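Local structure of serine-rich Repeat Adhesion Glycoprotein (Srr1) (Streptococcus agalactiae, 4MBO) at residues V79-T92 / Y104-A118. The protein is a serine-rich repeat surface adhesin that binds fibrinogen, probably through a region that includes a bacterial immunoglobulin-like domain and a fibrinogen-binding adhesin domain. Sequence-based numbering, arbitrary orientation.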
loop_
_atom_site.group_PDB
_atom_site.type_symbol
_atom_site.label_atom_id
_atom_site.label_comp_id
_atom_site.label_asym_id
_atom_site.label_seq_id
_atom_site.Cartn_x
_atom_site.Cartn_y
_atom_site.Cartn_z
ATOM N N VAL A 79 -3.018 14.888 7.740
ATOM C CA VAL A 79 -2.302 15.400 6.569
ATOM C C VAL A 79 -1.467 16.574 7.110
ATOM O O VAL A 79 -1.548 16.908 8.275
ATOM C CB VAL A 79 -3.220 15.804 5.405
ATOM C CG1 VAL A 79 -3.912 14.570 4.832
ATOM C CG2 VAL A 79 -4.213 16.866 5.822
ATOM N N GLN A 80 -0.648 17.213 6.282
ATOM C CA GLN A 80 0.146 18.314 6.813
ATOM C C GLN A 80 -0.685 19.535 7.143
ATOM O O GLN A 80 -1.715 19.810 6.505
ATOM C CB GLN A 80 1.290 18.702 5.855
ATOM C CG GLN A 80 2.238 17.545 5.533
ATOM C CD GLN A 80 2.921 16.955 6.764
ATOM O OE1 GLN A 80 2.816 15.751 7.031
ATOM N NE2 GLN A 80 3.579 17.802 7.546
ATOM N N ASP A 81 -0.245 20.227 8.177
ATOM C CA ASP A 81 -0.862 21.446 8.602
ATOM C C ASP A 81 -0.734 22.494 7.492
ATOM O O ASP A 81 0.193 22.451 6.651
ATOM C CB ASP A 81 -0.147 22.022 9.842
ATOM C CG ASP A 81 -0.193 21.095 11.058
ATOM O OD1 ASP A 81 -1.153 20.289 11.195
ATOM O OD2 ASP A 81 0.735 21.222 11.903
ATOM N N ILE A 82 -1.643 23.445 7.525
ATOM C CA ILE A 82 -1.571 24.605 6.656
ATOM C C ILE A 82 -1.040 25.752 7.511
ATOM O O ILE A 82 -1.624 26.071 8.542
ATOM C CB ILE A 82 -2.924 24.954 6.073
ATOM C CG1 ILE A 82 -3.479 23.780 5.265
ATOM C CG2 ILE A 82 -2.797 26.176 5.171
ATOM C CD1 ILE A 82 -4.787 24.086 4.565
ATOM N N MET A 83 0.070 26.378 7.079
ATOM C CA MET A 83 0.712 27.432 7.799
ATOM C C MET A 83 0.639 28.736 7.029
ATOM O O MET A 83 0.508 28.719 5.801
ATOM C CB MET A 83 2.220 27.117 7.937
ATOM C CG MET A 83 2.510 25.674 8.277
ATOM S SD MET A 83 2.030 25.298 9.962
ATOM C CE MET A 83 3.534 25.802 10.799
ATOM N N ASP A 84 0.741 29.853 7.742
ATOM C CA ASP A 84 0.808 31.143 7.078
ATOM C C ASP A 84 2.282 31.571 6.949
ATOM O O ASP A 84 3.205 30.809 7.290
ATOM C CB ASP A 84 -0.076 32.220 7.731
ATOM C CG ASP A 84 0.486 32.786 9.016
ATOM O OD1 ASP A 84 1.546 32.327 9.505
ATOM O OD2 ASP A 84 -0.162 33.728 9.537
ATOM N N GLU A 85 2.498 32.774 6.442
ATOM C CA GLU A 85 3.866 33.231 6.165
ATOM C C GLU A 85 4.718 33.440 7.417
ATOM O O GLU A 85 5.950 33.471 7.333
ATOM C CB GLU A 85 3.858 34.490 5.282
ATOM C CG GLU A 85 3.415 35.794 5.947
ATOM C CD GLU A 85 1.931 35.864 6.290
ATOM O OE1 GLU A 85 1.148 34.990 5.864
ATOM O OE2 GLU A 85 1.544 36.829 6.986
ATOM N N THR A 86 4.065 33.588 8.568
ATOM C CA THR A 86 4.759 33.767 9.840
ATOM C C THR A 86 5.154 32.420 10.456
ATOM O O THR A 86 5.745 32.377 11.524
ATOM C CB THR A 86 3.876 34.526 10.858
ATOM O OG1 THR A 86 2.854 33.659 11.375
ATOM C CG2 THR A 86 3.227 35.750 10.205
ATOM N N GLY A 87 4.805 31.322 9.792
ATOM C CA GLY A 87 5.088 29.992 10.311
ATOM C C GLY A 87 4.036 29.520 11.320
ATOM O O GLY A 87 4.188 28.452 11.906
ATOM N N GLN A 88 2.966 30.292 11.508
ATOM C CA GLN A 88 1.908 29.907 12.463
ATOM C C GLN A 88 0.823 29.032 11.813
ATOM O O GLN A 88 0.603 29.088 10.617
ATOM C CB GLN A 88 1.328 31.140 13.117
ATOM C CG GLN A 88 2.276 31.742 14.161
ATOM C CD GLN A 88 1.832 33.109 14.607
ATOM O OE1 GLN A 88 2.154 34.116 13.977
ATOM N NE2 GLN A 88 1.122 33.161 15.726
ATOM N N LEU A 89 0.147 28.221 12.626
ATOM C CA LEU A 89 -0.782 27.217 12.095
ATOM C C LEU A 89 -2.182 27.781 11.800
ATOM O O LEU A 89 -2.840 28.318 12.690
ATOM C CB LEU A 89 -0.842 26.021 13.070
ATOM C CG LEU A 89 -0.983 24.641 12.440
ATOM C CD1 LEU A 89 -0.704 23.528 13.454
ATOM C CD2 LEU A 89 -2.340 24.478 11.818
ATOM N N LEU A 90 -2.595 27.690 10.527
ATOM C CA LEU A 90 -3.928 28.143 10.092
ATOM C C LEU A 90 -4.979 27.039 10.219
ATOM O O LEU A 90 -6.110 27.296 10.584
ATOM C CB LEU A 90 -3.901 28.604 8.631
ATOM C CG LEU A 90 -3.119 29.877 8.328
ATOM C CD1 LEU A 90 -3.074 30.038 6.814
ATOM C CD2 LEU A 90 -3.710 31.094 9.008
ATOM N N ALA A 91 -4.601 25.823 9.890
ATOM C CA ALA A 91 -5.565 24.718 9.923
ATOM C C ALA A 91 -4.892 23.388 10.006
ATOM O O ALA A 91 -3.772 23.214 9.505
ATOM C CB ALA A 91 -6.418 24.761 8.658
ATOM N N THR A 92 -5.566 22.424 10.635
ATOM C CA THR A 92 -5.070 21.079 10.688
ATOM C C THR A 92 -6.020 20.229 9.848
ATOM O O THR A 92 -7.179 20.589 9.676
ATOM C CB THR A 92 -5.049 20.568 12.128
ATOM O OG1 THR A 92 -6.349 20.716 12.693
ATOM C CG2 THR A 92 -4.077 21.392 12.939
ATOM N N TYR A 104 -10.216 19.918 6.668
ATOM C CA TYR A 104 -9.369 20.876 7.363
ATOM C C TYR A 104 -10.206 21.716 8.313
ATOM O O TYR A 104 -11.298 22.165 7.975
ATOM C CB TYR A 104 -8.669 21.802 6.377
ATOM C CG TYR A 104 -7.576 21.141 5.587
ATOM C CD1 TYR A 104 -6.268 21.104 6.064
ATOM C CD2 TYR A 104 -7.829 20.609 4.343
ATOM C CE1 TYR A 104 -5.261 20.498 5.305
ATOM C CE2 TYR A 104 -6.848 20.010 3.590
ATOM C CZ TYR A 104 -5.568 19.971 4.066
ATOM O OH TYR A 104 -4.635 19.353 3.269
ATOM N N THR A 105 -9.672 21.932 9.516
ATOM C CA THR A 105 -10.340 22.709 10.548
ATOM C C THR A 105 -9.511 23.935 10.916
ATOM O O THR A 105 -8.332 23.803 11.286
ATOM C CB THR A 105 -10.566 21.848 11.792
ATOM O OG1 THR A 105 -11.287 20.654 11.427
ATOM C CG2 THR A 105 -11.364 22.630 12.865
ATOM N N TRP A 106 -10.113 25.117 10.793
ATOM C CA TRP A 106 -9.426 26.362 11.084
ATOM C C TRP A 106 -9.105 26.512 12.579
ATOM O O TRP A 106 -9.926 26.195 13.448
ATOM C CB TRP A 106 -10.258 27.558 10.641
ATOM C CG TRP A 106 -10.522 27.588 9.173
ATOM C CD1 TRP A 106 -11.686 27.297 8.554
ATOM C CD2 TRP A 106 -9.575 27.899 8.133
ATOM N NE1 TRP A 106 -11.531 27.388 7.195
ATOM C CE2 TRP A 106 -10.257 27.834 6.922
ATOM C CE3 TRP A 106 -8.220 28.278 8.130
ATOM C CZ2 TRP A 106 -9.625 28.104 5.683
ATOM C CZ3 TRP A 106 -7.585 28.548 6.912
ATOM C CH2 TRP A 106 -8.288 28.437 5.703
ATOM N N THR A 107 -7.947 27.068 12.860
ATOM C CA THR A 107 -7.515 27.273 14.240
ATOM C C THR A 107 -7.985 28.592 14.859
ATOM O O THR A 107 -8.520 29.481 14.198
ATOM C CB THR A 107 -5.985 27.270 14.301
ATOM O OG1 THR A 107 -5.501 28.384 13.528
ATOM C CG2 THR A 107 -5.394 25.965 13.819
ATOM N N ARG A 108 -7.772 28.724 16.171
ATOM C CA ARG A 108 -8.062 29.966 16.866
ATOM C C ARG A 108 -7.197 31.067 16.241
ATOM O O ARG A 108 -7.675 32.157 15.947
ATOM C CB ARG A 108 -7.757 29.813 18.380
ATOM C CG ARG A 108 -8.113 31.014 19.233
ATOM C CD ARG A 108 -8.163 30.698 20.746
ATOM N NE ARG A 108 -8.984 29.505 21.031
ATOM C CZ ARG A 108 -8.604 28.434 21.729
ATOM N NH1 ARG A 108 -7.447 28.391 22.395
ATOM N NH2 ARG A 108 -9.450 27.431 21.867
ATOM N N TYR A 109 -5.936 30.744 15.988
ATOM C CA TYR A 109 -5.027 31.729 15.371
ATOM C C TYR A 109 -5.600 32.221 14.036
ATOM O O TYR A 109 -5.666 33.422 13.772
ATOM C CB TYR A 109 -3.634 31.154 15.181
ATOM C CG TYR A 109 -2.761 32.057 14.299
ATOM C CD1 TYR A 109 -2.277 33.268 14.778
ATOM C CD2 TYR A 109 -2.459 31.703 12.991
ATOM C CE1 TYR A 109 -1.500 34.092 13.992
ATOM C CE2 TYR A 109 -1.672 32.520 12.197
ATOM C CZ TYR A 109 -1.193 33.723 12.705
ATOM O OH TYR A 109 -0.412 34.588 11.939
ATOM N N ALA A 110 -6.061 31.286 13.202
ATOM C CA ALA A 110 -6.643 31.687 11.934
ATOM C C ALA A 110 -7.828 32.628 12.087
ATOM O O ALA A 110 -8.005 33.509 11.278
ATOM C CB ALA A 110 -7.059 30.455 11.121
ATOM N N SER A 111 -8.661 32.415 13.116
ATOM C CA SER A 111 -9.845 33.244 13.346
ATOM C C SER A 111 -9.523 34.712 13.704
ATOM O O SER A 111 -10.403 35.555 13.628
ATOM C CB SER A 111 -10.769 32.621 14.426
ATOM O OG SER A 111 -10.193 32.669 15.738
ATOM N N THR A 112 -8.262 35.002 14.033
ATOM C CA THR A 112 -7.827 36.367 14.378
ATOM C C THR A 112 -7.371 37.146 13.150
ATOM O O THR A 112 -7.166 38.355 13.217
ATOM C CB THR A 112 -6.643 36.380 15.381
ATOM O OG1 THR A 112 -5.442 35.866 14.775
ATOM C CG2 THR A 112 -6.965 35.581 16.627
ATOM N N LEU A 113 -7.221 36.459 12.020
ATOM C CA LEU A 113 -6.702 37.085 10.818
ATOM C C LEU A 113 -7.744 37.584 9.849
ATOM O O LEU A 113 -8.942 37.306 9.966
ATOM C CB LEU A 113 -5.824 36.080 10.069
ATOM C CG LEU A 113 -4.710 35.419 10.873
ATOM C CD1 LEU A 113 -4.007 34.389 10.018
ATOM C CD2 LEU A 113 -3.710 36.443 11.390
ATOM N N ASN A 114 -7.260 38.354 8.883
ATOM C CA ASN A 114 -8.072 38.793 7.763
ATOM C C ASN A 114 -7.296 38.499 6.494
ATOM O O ASN A 114 -6.066 38.590 6.482
ATOM C CB ASN A 114 -8.447 40.265 7.838
ATOM C CG ASN A 114 -9.503 40.534 8.891
ATOM O OD1 ASN A 114 -10.677 40.725 8.566
ATOM N ND2 ASN A 114 -9.110 40.478 10.157
ATOM N N ASN A 115 -8.026 38.133 5.447
ATOM C CA ASN A 115 -7.460 37.839 4.132
ATOM C C ASN A 115 -6.387 36.768 4.197
ATOM O O ASN A 115 -5.203 37.021 3.989
ATOM C CB ASN A 115 -6.937 39.112 3.486
ATOM C CG ASN A 115 -8.024 40.165 3.344
ATOM O OD1 ASN A 115 -9.158 39.863 2.980
ATOM N ND2 ASN A 115 -7.682 41.399 3.645
ATOM N N ILE A 116 -6.845 35.569 4.510
ATOM C CA ILE A 116 -6.017 34.396 4.639
ATOM C C ILE A 116 -5.758 33.772 3.271
ATOM O O ILE A 116 -6.655 33.677 2.444
ATOM C CB ILE A 116 -6.744 33.339 5.500
ATOM C CG1 ILE A 116 -6.901 33.849 6.938
ATOM C CG2 ILE A 116 -5.999 31.999 5.486
ATOM C CD1 ILE A 116 -7.843 33.006 7.755
ATOM N N LYS A 117 -4.511 33.365 3.058
ATOM C CA LYS A 117 -4.116 32.627 1.862
ATOM C C LYS A 117 -3.759 31.213 2.264
ATOM O O LYS A 117 -3.060 31.007 3.254
ATOM C CB LYS A 117 -2.919 33.292 1.222
ATOM C CG LYS A 117 -3.298 34.625 0.619
ATOM C CD LYS A 117 -2.214 35.163 -0.274
ATOM C CE LYS A 117 -0.973 35.503 0.513
ATOM N NZ LYS A 117 -1.216 36.553 1.537
ATOM N N ALA A 118 -4.240 30.239 1.502
ATOM C CA ALA A 118 -3.955 28.854 1.773
ATOM C C ALA A 118 -3.358 28.239 0.517
ATOM O O ALA A 118 -3.801 28.513 -0.584
ATOM C CB ALA A 118 -5.225 28.113 2.194
HETATM O O HOH W 1 -2.171 19.517 4.042
HETATM O O HOH W 2 -0.782 28.480 3.201
#
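Leu90 packs most tightly against the 104-118 segment: its CD2 lies 3.5 Å from Leu113 CD1, a squeezed methyl-methyl contact, while its other methyl, CD1, meets Ile116 CG2. Leu90 and Ala91 both face Ile82, a classic beta bulge, and Ile82 O accepts from both their backbone N atoms. Ile51 and Phe49 of strand 43-51 continue the core beyond Ile116, Trp106 and Ala118. Beside the bulge the antiparallel hairpin pairing of strands 89-95 and 101-106 is well defined: Thr105 N donates to Thr92 O at 2.8 Å, nearly straight at 165°. Past Trp106 the bonding runs on to Thr107, the N-cap of the short, weakly bonded helix 108-111. Thr107 N reaches Leu90 O, and Thr107 OG1, set between its own backbone N and carbonyl carbon (chi1 63°), donates to Leu89 O (2.8 Å) while accepting from Ala110 N. Farther along, Ile82 CD1 sits over one face of the Tyr104 ring, 4.0 Å from its centroid.

The loose side is at exposed Gln80, whose O is linked to Tyr104 OH through a water. Around Tyr109 the contact is more polar and exposed but still close-packed. Gln88 CB sits over one ring face, toward the rim (CH-pi, 3.8 Å to the Tyr109 centroid), its amide inclined 34° to the ring; Leu113 CG lies over the opposite face. Tyr109 OH donates to Asp84 OD2 at 2.6 Å on the syn side, the carboxylate standing almost perpendicular to the ring. The bond from Thr86 N to Asp84 OD1 makes an Asx turn; Gln88 N reaches the same OD1 from the opposite face of its plane. One carboxylate thus shapes the 84-87 turn and ties it to Tyr109; these donors would be expected to favour its ionised form.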